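Local coordinates for protein nitrite oxidoreductase subunit A (Kuenenia stuttgartiensis, PDB 7B04) that belongs to the molybdopterin oxidoreductase family and holds a molybdenum atom, two MD1 molecules and an iron/sulfur cluster, at residues 534-540 with 842-848; 852-858 with 900-905; 871-877 with 887-892. All coordinates share one frame; numbering follows the deposited sequence.

Interaction 1 of 3, residues 534-540 with 842-848; sequences HATLMNR and ENFIVHR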
loop_
_atom_site.group_PDB
_atom_site.type_symbol
_atom_site.label_atom_id
_atom_site.label_comp_id
_atom_site.label_asym_id
_atom_site.label_seq_id
_atom_site.Cartn_x
_atom_site.Cartn_y
_atom_site.Cartn_z
ATOM N N HIS B 534 -19.012 1.554 21.015
ATOM C CA HIS B 534 -20.374 1.076 20.794
ATOM C C HIS B 534 -20.526 0.458 19.418
ATOM O O HIS B 534 -21.581 0.549 18.778
ATOM C CB HIS B 534 -21.362 2.221 21.007
ATOM C CG HIS B 534 -21.419 2.696 22.423
ATOM N ND1 HIS B 534 -21.999 1.959 23.433
ATOM C CD2 HIS B 534 -20.946 3.824 23.003
ATOM C CE1 HIS B 534 -21.889 2.616 24.573
ATOM N NE2 HIS B 534 -21.254 3.752 24.340
ATOM N N ALA B 535 -19.443 -0.151 18.925
ATOM C CA ALA B 535 -19.512 -0.900 17.671
ATOM C C ALA B 535 -20.605 -1.965 17.722
ATOM O O ALA B 535 -21.305 -2.200 16.726
ATOM C CB ALA B 535 -18.144 -1.529 17.360
ATOM N N THR B 536 -20.776 -2.598 18.883
ATOM C CA THR B 536 -21.818 -3.608 19.061
ATOM C C THR B 536 -23.186 -3.078 18.664
ATOM O O THR B 536 -23.933 -3.739 17.931
ATOM C CB THR B 536 -21.853 -4.066 20.527
ATOM O OG1 THR B 536 -20.560 -4.520 20.929
ATOM C CG2 THR B 536 -22.852 -5.209 20.712
ATOM N N LEU B 537 -23.513 -1.878 19.123
ATOM C CA LEU B 537 -24.766 -1.244 18.740
ATOM C C LEU B 537 -24.767 -0.887 17.263
ATOM O O LEU B 537 -25.781 -1.054 16.571
ATOM C CB LEU B 537 -24.975 0.023 19.573
ATOM C CG LEU B 537 -25.411 -0.137 21.017
ATOM C CD1 LEU B 537 -25.083 1.155 21.738
ATOM C CD2 LEU B 537 -26.892 -0.448 21.078
ATOM N N MET B 538 -23.633 -0.393 16.768
ATOM C CA MET B 538 -23.528 0.010 15.369
ATOM C C MET B 538 -23.763 -1.169 14.431
ATOM O O MET B 538 -24.499 -1.054 13.447
ATOM C CB MET B 538 -22.151 0.623 15.116
ATOM C CG MET B 538 -22.116 2.132 15.202
ATOM S SD MET B 538 -20.409 2.685 15.428
ATOM C CE MET B 538 -20.419 4.283 14.637
ATOM N N ASN B 539 -23.157 -2.320 14.726
ATOM C CA ASN B 539 -23.332 -3.474 13.851
ATOM C C ASN B 539 -24.773 -3.959 13.882
ATOM O O ASN B 539 -25.338 -4.324 12.843
ATOM C CB ASN B 539 -22.369 -4.586 14.250
ATOM C CG ASN B 539 -20.929 -4.139 14.208
ATOM O OD1 ASN B 539 -20.250 -4.129 15.224
ATOM N ND2 ASN B 539 -20.457 -3.758 13.028
ATOM N N ARG B 540 -25.384 -3.971 15.067
ATOM C CA ARG B 540 -26.811 -4.247 15.152
ATOM C C ARG B 540 -27.601 -3.216 14.358
ATOM O O ARG B 540 -28.587 -3.551 13.691
ATOM C CB ARG B 540 -27.256 -4.262 16.613
ATOM C CG ARG B 540 -26.684 -5.410 17.419
ATOM C CD ARG B 540 -26.943 -5.210 18.900
ATOM N NE ARG B 540 -28.371 -5.226 19.204
ATOM C CZ ARG B 540 -28.891 -4.841 20.363
ATOM N NH1 ARG B 540 -28.101 -4.406 21.335
ATOM N NH2 ARG B 540 -30.203 -4.889 20.551
ATOM N N GLU B 842 -29.147 -1.580 26.727
ATOM C CA GLU B 842 -28.923 -1.775 25.302
ATOM C C GLU B 842 -29.777 -2.914 24.755
ATOM O O GLU B 842 -29.416 -3.542 23.758
ATOM C CB GLU B 842 -27.442 -2.033 25.035
ATOM C CG GLU B 842 -26.654 -0.817 24.567
ATOM C CD GLU B 842 -25.170 -0.945 24.862
ATOM O OE1 GLU B 842 -24.810 -1.067 26.052
ATOM O OE2 GLU B 842 -24.366 -0.945 23.908
ATOM N N ASN B 843 -30.905 -3.204 25.410
ATOM C CA ASN B 843 -31.837 -4.187 24.865
ATOM C C ASN B 843 -32.352 -3.755 23.498
ATOM O O ASN B 843 -32.482 -4.579 22.584
ATOM C CB ASN B 843 -32.996 -4.416 25.837
ATOM C CG ASN B 843 -33.685 -3.129 26.244
ATOM O OD1 ASN B 843 -33.358 -2.049 25.752
ATOM N ND2 ASN B 843 -34.650 -3.238 27.150
ATOM N N PHE B 844 -32.647 -2.470 23.339
ATOM C CA PHE B 844 -32.981 -1.898 22.046
ATOM C C PHE B 844 -31.713 -1.453 21.328
ATOM O O PHE B 844 -30.678 -1.192 21.945
ATOM C CB PHE B 844 -33.919 -0.701 22.205
ATOM C CG PHE B 844 -35.336 -1.073 22.519
ATOM C CD1 PHE B 844 -36.207 -1.441 21.508
ATOM C CD2 PHE B 844 -35.801 -1.041 23.822
ATOM C CE1 PHE B 844 -37.514 -1.779 21.791
ATOM C CE2 PHE B 844 -37.108 -1.378 24.112
ATOM C CZ PHE B 844 -37.965 -1.746 23.095
ATOM N N ILE B 845 -31.807 -1.363 20.002
ATOM C CA ILE B 845 -30.731 -0.781 19.206
ATOM C C ILE B 845 -30.822 0.731 19.394
ATOM O O ILE B 845 -31.646 1.403 18.772
ATOM C CB ILE B 845 -30.818 -1.184 17.733
ATOM C CG1 ILE B 845 -30.638 -2.697 17.593
ATOM C CG2 ILE B 845 -29.766 -0.451 16.916
ATOM C CD1 ILE B 845 -30.961 -3.230 16.216
ATOM N N VAL B 846 -29.977 1.266 20.269
ATOM C CA VAL B 846 -30.009 2.670 20.650
ATOM C C VAL B 846 -28.664 3.296 20.309
ATOM O O VAL B 846 -27.640 2.610 20.234
ATOM C CB VAL B 846 -30.339 2.830 22.154
ATOM C CG1 VAL B 846 -29.193 2.312 23.015
ATOM C CG2 VAL B 846 -30.682 4.276 22.498
ATOM N N HIS B 847 -28.671 4.609 20.092
ATOM C CA HIS B 847 -27.436 5.355 19.902
ATOM C C HIS B 847 -26.868 5.752 21.257
ATOM O O HIS B 847 -27.597 6.239 22.127
ATOM C CB HIS B 847 -27.664 6.602 19.049
ATOM C CG HIS B 847 -26.452 7.471 18.930
ATOM N ND1 HIS B 847 -26.156 8.465 19.838
ATOM C CD2 HIS B 847 -25.448 7.479 18.022
ATOM C CE1 HIS B 847 -25.028 9.056 19.487
ATOM N NE2 HIS B 847 -24.578 8.477 18.389
ATOM N N ARG B 848 -25.569 5.538 21.432
ATOM C CA ARG B 848 -24.880 5.906 22.658
ATOM C C ARG B 848 -23.578 6.609 22.310
ATOM O O ARG B 848 -22.897 6.233 21.353
ATOM C CB ARG B 848 -24.592 4.678 23.533
ATOM C CG ARG B 848 -25.834 3.976 24.053
ATOM C CD ARG B 848 -25.469 2.842 24.996
ATOM N NE ARG B 848 -24.869 3.334 26.232
ATOM C CZ ARG B 848 -24.431 2.552 27.213
ATOM N NH1 ARG B 848 -23.901 3.090 28.303
ATOM N NH2 ARG B 848 -24.522 1.234 27.106
#
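R540, on helix 535-541, grips the turn at 842-844 through both terminal nitrogens of its guanidinium, which make the two hydrogen bonds that join the segments. NH1 donates to E842 O at 2.9 Å in a nearly straight bond (174°), meeting the oxygen end-on to its carbonyl. NH2 donates to N843 O at 3.1 Å, but here the nitrogen stands well above the carbonyl plane. Both oxygens lie in the guanidinium plane, which should hold the group against rotation; the bend at chi3 (64°) swings it round to them. I845 packs against the same arginine, CG1 beside NE and NH2 and CD1 toward R540 O.

Apolar contact centres on L537, which points at the other segment. Its CD2 lies 4.1 Å from V846 CG1, and its CD1 rests 3.7 Å from R848 CD. The side chain of E842 crosses the leucine at about a right angle, its CG 3.5 Å from L537 CD2.

A ring contact closes the other end. R848 CB sits over the centre of the H534 imidazole, 3.5 Å from the centroid, a CH-pi contact. Farther along, the R848 chain bends and lays one face of its guanidinium over H534 CE1, the two planes 43° apart. E842 OE2 comes to the edge of the imidazole, near its plane and 3.8 Å from H534 ND1, while E842 OE1 forms a salt bridge with R848 NH2.

Helices 355-368 and 280-283 pack around the same helix, and Y485 and H488 of helix 481-488 bond the backbone of I845. This is buried packing of one side of the short helix 535-541, with H534 at its N-cap, against the loop that leads into strand 847-848; the histidine side chain is about 10 Å from a bound MD1.

Interaction 2 of 3, residues 852-858 with 900-905; sequences EATPYLP and TKNFLW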
loop_
_atom_site.group_PDB
_atom_site.type_symbol
_atom_site.label_atom_id
_atom_site.label_comp_id
_atom_site.label_asym_id
_atom_site.label_seq_id
_atom_site.Cartn_x
_atom_site.Cartn_y
_atom_site.Cartn_z
ATOM N N GLU B 852 -15.094 7.939 25.626
ATOM C CA GLU B 852 -14.143 9.033 25.466
ATOM C C GLU B 852 -14.280 9.806 24.160
ATOM O O GLU B 852 -14.004 11.008 24.162
ATOM C CB GLU B 852 -12.709 8.495 25.581
ATOM C CG GLU B 852 -11.640 9.556 25.585
ATOM C CD GLU B 852 -10.307 9.018 26.047
ATOM O OE1 GLU B 852 -10.244 7.821 26.391
ATOM O OE2 GLU B 852 -9.323 9.785 26.068
ATOM N N ALA B 853 -14.783 9.205 23.082
ATOM C CA ALA B 853 -14.775 9.811 21.746
ATOM C C ALA B 853 -16.080 10.555 21.444
ATOM O O ALA B 853 -16.804 10.239 20.501
ATOM C CB ALA B 853 -14.495 8.748 20.691
ATOM N N THR B 854 -16.377 11.554 22.272
ATOM C CA THR B 854 -17.586 12.346 22.091
ATOM C C THR B 854 -17.378 13.712 22.724
ATOM O O THR B 854 -16.610 13.832 23.684
ATOM C CB THR B 854 -18.801 11.650 22.718
ATOM O OG1 THR B 854 -19.981 12.424 22.473
ATOM C CG2 THR B 854 -18.613 11.487 24.217
ATOM N N PRO B 855 -18.013 14.764 22.194
ATOM C CA PRO B 855 -17.963 16.064 22.877
ATOM C C PRO B 855 -18.885 16.160 24.082
ATOM O O PRO B 855 -18.698 17.062 24.911
ATOM C CB PRO B 855 -18.399 17.056 21.782
ATOM C CG PRO B 855 -18.273 16.296 20.487
ATOM C CD PRO B 855 -18.580 14.878 20.842
ATOM N N TYR B 856 -19.873 15.279 24.193
ATOM C CA TYR B 856 -20.897 15.286 25.228
ATOM C C TYR B 856 -20.569 14.256 26.313
ATOM O O TYR B 856 -19.463 13.702 26.358
ATOM C CB TYR B 856 -22.274 15.086 24.596
ATOM C CG TYR B 856 -22.501 16.014 23.422
ATOM C CD1 TYR B 856 -22.321 15.571 22.120
ATOM C CD2 TYR B 856 -22.857 17.346 23.619
ATOM C CE1 TYR B 856 -22.514 16.417 21.045
ATOM C CE2 TYR B 856 -23.049 18.200 22.547
ATOM C CZ TYR B 856 -22.874 17.727 21.261
ATOM O OH TYR B 856 -23.060 18.558 20.179
ATOM N N LEU B 857 -21.534 14.022 27.203
ATOM C CA LEU B 857 -21.346 13.110 28.322
ATOM C C LEU B 857 -20.888 11.736 27.835
ATOM O O LEU B 857 -21.529 11.148 26.953
ATOM C CB LEU B 857 -22.649 12.957 29.107
ATOM C CG LEU B 857 -22.549 12.179 30.423
ATOM C CD1 LEU B 857 -21.840 13.012 31.477
ATOM C CD2 LEU B 857 -23.921 11.728 30.909
ATOM N N PRO B 858 -19.794 11.203 28.375
ATOM C CA PRO B 858 -19.303 9.894 27.928
ATOM C C PRO B 858 -20.306 8.786 28.212
ATOM O O PRO B 858 -20.870 8.700 29.306
ATOM C CB PRO B 858 -18.015 9.709 28.737
ATOM C CG PRO B 858 -17.592 11.093 29.100
ATOM C CD PRO B 858 -18.868 11.845 29.322
ATOM N N THR B 900 -24.640 18.705 27.614
ATOM C CA THR B 900 -23.653 18.075 28.481
ATOM C C THR B 900 -22.251 18.472 28.019
ATOM O O THR B 900 -22.085 19.314 27.132
ATOM C CB THR B 900 -23.846 16.560 28.495
ATOM O OG1 THR B 900 -23.549 16.030 27.199
ATOM C CG2 THR B 900 -25.279 16.215 28.853
ATOM N N LYS B 901 -21.225 17.798 28.546
ATOM C CA LYS B 901 -19.837 18.172 28.286
ATOM C C LYS B 901 -18.862 17.060 28.651
ATOM O O LYS B 901 -18.845 16.589 29.794
ATOM C CB LYS B 901 -19.428 19.412 29.107
ATOM C CG LYS B 901 -20.071 20.748 28.752
ATOM C CD LYS B 901 -19.568 21.284 27.429
ATOM C CE LYS B 901 -20.405 22.464 26.962
ATOM N NZ LYS B 901 -21.717 22.026 26.408
ATOM N N ASN B 902 -18.047 16.635 27.690
ATOM C CA ASN B 902 -16.942 15.740 27.999
ATOM C C ASN B 902 -15.823 16.543 28.647
ATOM O O ASN B 902 -15.484 17.640 28.190
ATOM C CB ASN B 902 -16.435 15.049 26.732
ATOM C CG ASN B 902 -15.401 13.967 27.019
ATOM O OD1 ASN B 902 -14.989 13.765 28.162
ATOM N ND2 ASN B 902 -14.970 13.273 25.971
ATOM N N PHE B 903 -15.258 16.010 29.732
ATOM C CA PHE B 903 -14.220 16.759 30.428
ATOM C C PHE B 903 -12.984 16.927 29.553
ATOM O O PHE B 903 -12.397 18.013 29.508
ATOM C CB PHE B 903 -13.876 16.095 31.766
ATOM C CG PHE B 903 -13.215 14.750 31.641
ATOM C CD1 PHE B 903 -13.968 13.610 31.418
ATOM C CD2 PHE B 903 -11.843 14.623 31.787
ATOM C CE1 PHE B 903 -13.364 12.370 31.317
ATOM C CE2 PHE B 903 -11.233 13.386 31.691
ATOM C CZ PHE B 903 -11.994 12.258 31.453
ATOM N N LEU B 904 -12.594 15.877 28.827
ATOM C CA LEU B 904 -11.428 15.972 27.950
ATOM C C LEU B 904 -11.649 16.982 26.829
ATOM O O LEU B 904 -10.730 17.725 26.464
ATOM C CB LEU B 904 -11.102 14.598 27.368
ATOM C CG LEU B 904 -10.497 13.588 28.341
ATOM C CD1 LEU B 904 -10.563 12.187 27.769
ATOM C CD2 LEU B 904 -9.064 13.963 28.680
ATOM N N TRP B 905 -12.861 17.020 26.268
ATOM C CA TRP B 905 -13.139 17.909 25.144
ATOM C C TRP B 905 -12.979 19.378 25.515
ATOM O O TRP B 905 -12.591 20.190 24.668
ATOM C CB TRP B 905 -14.555 17.649 24.619
ATOM C CG TRP B 905 -14.842 18.268 23.286
ATOM C CD1 TRP B 905 -15.258 19.546 23.048
ATOM C CD2 TRP B 905 -14.752 17.632 22.005
ATOM N NE1 TRP B 905 -15.423 19.747 21.700
ATOM C CE2 TRP B 905 -15.119 18.588 21.038
ATOM C CE3 TRP B 905 -14.391 16.349 21.583
ATOM C CZ2 TRP B 905 -15.137 18.300 19.675
ATOM C CZ3 TRP B 905 -14.411 16.067 20.230
ATOM C CH2 TRP B 905 -14.780 17.037 19.292
#
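N902 uses its one side-chain amide in two directions: ND2 crosses to T854 O, while OD1 turns back to cap its own helix. The first bond is 2.9 Å from ND2 to T854 O, with the acceptor close to the amide plane. The second, L904 N to N902 OD1 at 3.3 Å, marks N902 as an N-cap residue. CG lies anti to the backbone N (chi1 -173°), which carries the amide toward the 852-858 loop. The N902 backbone takes part too, its N donating to P855 O at 2.9 Å.

P855 lies on one face of the W905 indole; its CG stands 3.7 Å from the centroid of the six-membered ring, a CH-pi contact over the face. At the other end L857 N donates to T900 OG1 at 2.8 Å, a hydroxyl that also bonds T897 O. E852 lays CG and its carboxylate against L904 CD1, with OE2 in a salt bridge to R984.

The contact thus fastens the loop between strands 847-848 and 860-862 to the start of helix 903-906; R885 of helix 882-887 touches E852, P858 and F903, and L1102 of strand 1102-1109 touches N902 and W905.

Interaction 3 of 3, residues 871-877 with 887-892; sequences DDYGIPE and VRNIKK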
loop_
_atom_site.group_PDB
_atom_site.type_symbol
_atom_site.label_atom_id
_atom_site.label_comp_id
_atom_site.label_asym_id
_atom_site.label_seq_id
_atom_site.Cartn_x
_atom_site.Cartn_y
_atom_site.Cartn_z
ATOM N N ASP B 871 -29.211 0.457 34.468
ATOM C CA ASP B 871 -28.788 0.740 35.861
ATOM C C ASP B 871 -27.563 1.627 35.725
ATOM O O ASP B 871 -26.702 1.255 34.982
ATOM C CB ASP B 871 -28.536 -0.530 36.677
ATOM C CG ASP B 871 -27.909 -0.287 38.038
ATOM O OD1 ASP B 871 -27.491 0.819 38.281
ATOM O OD2 ASP B 871 -27.839 -1.217 38.832
ATOM N N ASP B 872 -27.534 2.766 36.403
ATOM C CA ASP B 872 -26.406 3.712 36.262
ATOM C C ASP B 872 -25.231 3.300 37.141
ATOM O O ASP B 872 -24.175 3.863 36.963
ATOM C CB ASP B 872 -26.875 5.134 36.551
ATOM C CG ASP B 872 -27.039 5.414 38.025
ATOM O OD1 ASP B 872 -27.017 4.475 38.786
ATOM O OD2 ASP B 872 -27.183 6.569 38.387
ATOM N N TYR B 873 -25.474 2.395 38.089
ATOM C CA TYR B 873 -24.529 1.873 39.114
ATOM C C TYR B 873 -24.136 2.973 40.091
ATOM O O TYR B 873 -23.082 2.885 40.673
ATOM C CB TYR B 873 -23.311 1.188 38.502
ATOM C CG TYR B 873 -23.640 0.058 37.571
ATOM C CD1 TYR B 873 -23.706 -1.238 38.030
ATOM C CD2 TYR B 873 -23.903 0.284 36.240
ATOM C CE1 TYR B 873 -24.017 -2.282 37.188
ATOM C CE2 TYR B 873 -24.223 -0.748 35.385
ATOM C CZ TYR B 873 -24.276 -2.035 35.862
ATOM O OH TYR B 873 -24.579 -3.066 35.038
ATOM N N GLY B 874 -24.995 3.964 40.281
ATOM C CA GLY B 874 -24.701 5.069 41.200
ATOM C C GLY B 874 -23.403 5.739 40.836
ATOM O O GLY B 874 -22.639 6.044 41.742
ATOM N N ILE B 875 -23.162 5.959 39.550
ATOM C CA ILE B 875 -21.897 6.588 39.182
ATOM C C ILE B 875 -22.197 8.013 38.729
ATOM O O ILE B 875 -23.027 8.199 37.826
ATOM C CB ILE B 875 -21.171 5.795 38.085
ATOM C CG1 ILE B 875 -20.653 4.473 38.654
ATOM C CG2 ILE B 875 -20.037 6.610 37.491
ATOM C CD1 ILE B 875 -20.143 3.519 37.609
ATOM N N PRO B 876 -21.572 9.026 39.319
ATOM C CA PRO B 876 -21.915 10.406 38.971
ATOM C C PRO B 876 -21.468 10.763 37.565
ATOM O O PRO B 876 -20.602 10.121 36.966
ATOM C CB PRO B 876 -21.156 11.232 40.015
ATOM C CG PRO B 876 -19.978 10.383 40.360
ATOM C CD PRO B 876 -20.468 8.958 40.293
ATOM N N GLU B 877 -22.089 11.816 37.034
ATOM C CA GLU B 877 -21.752 12.275 35.696
ATOM C C GLU B 877 -20.412 12.998 35.667
ATOM O O GLU B 877 -19.909 13.295 34.577
ATOM C CB GLU B 877 -22.870 13.169 35.154
ATOM C CG GLU B 877 -24.201 12.438 34.992
ATOM C CD GLU B 877 -25.302 13.310 34.414
ATOM O OE1 GLU B 877 -25.060 14.515 34.194
ATOM O OE2 GLU B 877 -26.412 12.787 34.177
ATOM N N VAL B 887 -19.024 1.877 32.460
ATOM C CA VAL B 887 -20.235 1.217 32.926
ATOM C C VAL B 887 -21.331 2.205 33.314
ATOM O O VAL B 887 -22.371 1.791 33.827
ATOM C CB VAL B 887 -19.930 0.256 34.092
ATOM C CG1 VAL B 887 -19.057 -0.894 33.616
ATOM C CG2 VAL B 887 -19.254 0.999 35.229
ATOM N N ARG B 888 -21.132 3.500 33.082
ATOM C CA ARG B 888 -22.175 4.479 33.395
ATOM C C ARG B 888 -23.265 4.393 32.334
ATOM O O ARG B 888 -23.137 4.955 31.244
ATOM C CB ARG B 888 -21.603 5.891 33.478
ATOM C CG ARG B 888 -22.589 6.877 34.092
ATOM C CD ARG B 888 -22.284 8.332 33.767
ATOM N NE ARG B 888 -20.984 8.777 34.254
ATOM C CZ ARG B 888 -20.050 9.327 33.484
ATOM N NH1 ARG B 888 -20.272 9.499 32.188
ATOM N NH2 ARG B 888 -18.897 9.709 34.011
ATOM N N ASN B 889 -24.348 3.682 32.655
ATOM C CA ASN B 889 -25.479 3.508 31.742
ATOM C C ASN B 889 -26.609 4.437 32.181
ATOM O O ASN B 889 -27.535 4.046 32.891
ATOM C CB ASN B 889 -25.922 2.048 31.720
ATOM C CG ASN B 889 -24.847 1.121 31.191
ATOM O OD1 ASN B 889 -24.197 1.414 30.188
ATOM N ND2 ASN B 889 -24.648 -0.003 31.869
ATOM N N ILE B 890 -26.524 5.690 31.744
ATOM C CA ILE B 890 -27.503 6.716 32.090
ATOM C C ILE B 890 -28.314 7.061 30.848
ATOM O O ILE B 890 -27.752 7.449 29.815
ATOM C CB ILE B 890 -26.835 7.968 32.678
ATOM C CG1 ILE B 890 -26.376 7.692 34.111
ATOM C CG2 ILE B 890 -27.791 9.148 32.645
ATOM C CD1 ILE B 890 -25.688 8.862 34.767
ATOM N N LYS B 891 -29.632 6.919 30.949
ATOM C CA LYS B 891 -30.524 7.323 29.874
ATOM C C LYS B 891 -30.758 8.829 29.936
ATOM O O LYS B 891 -30.924 9.401 31.017
ATOM C CB LYS B 891 -31.854 6.573 29.974
ATOM C CG LYS B 891 -32.846 6.885 28.870
ATOM C CD LYS B 891 -34.027 5.926 28.900
ATOM C CE LYS B 891 -34.926 6.187 30.101
ATOM N NZ LYS B 891 -36.129 5.307 30.100
ATOM N N LYS B 892 -30.762 9.469 28.768
ATOM C CA LYS B 892 -30.890 10.916 28.683
ATOM C C LYS B 892 -31.420 11.276 27.303
ATOM O O LYS B 892 -31.063 10.634 26.314
ATOM C CB LYS B 892 -29.547 11.605 28.950
ATOM C CG LYS B 892 -29.653 13.091 29.249
ATOM C CD LYS B 892 -28.292 13.679 29.597
ATOM C CE LYS B 892 -27.809 13.204 30.959
ATOM N NZ LYS B 892 -28.600 13.796 32.072
#
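R888 reaches from just after helix 882-887 into the curve of the 871-877 loop and runs along it at I875-E877. CB sets the course: CG stands anti to the backbone N (chi1 -168°) and comes 4.0 Å from I875 O. The chain bends about CG-CD (chi3 -61°), with CD also 4.0 Å from P876 O. NE donates to that oxygen in a weak, bent hydrogen bond of 3.1 Å (133°). Beyond it one face of the guanidinium lies over E877 CA. NH2, at the tip, passes 3.8 Å from E877 O and makes a weak hydrogen bond to A879 O.

Two consecutive Asx turns shape the start of the loop: D871 OD1 accepts from Y873 N, and D872 OD1 from G874 N. D871 OD2 also bonds Y631, beyond the loop. Y873 points toward the other segment, and CE2 at its ring edge lies 3.6 Å from N889 ND2, with ring and amide planes steeply inclined; N889 OD1 bonds R848.

I875 CD1 packs on V887 CG2 at 3.6 Å, the two side chains crossing at about a right angle. I890 fills the next position, CG1 against D872 CB and CD1 against E877 CG. Toward the surface, E877 extends to meet K892 coming from the opposite direction, and OE2 receives NZ on its syn side in a 3.2 Å salt bridge.

Interaction 1 closes before the other two open, and interaction 3 is nested inside the loop closed by interaction 2. Their centres lie 15 to 19 Å apart on the same side of the chain's centre. A three-stranded mixed sheet, ordered 847-848, 860-862, 890-892, connects interactions 1 and 3 through its outer strands. There R848 NH1 approaches N889 OD1 at 2.5 Å, probably a hydrogen bond. Interactions 2 and 3 touch directly, with L857 CD1 packed near E877 O and R888 NH1 near P858 O. The stretch 842-905 is thereby folded upon itself, while interaction 1 ties it to the short helix 535-541 of the molybdopterin oxidoreductase part of the chain.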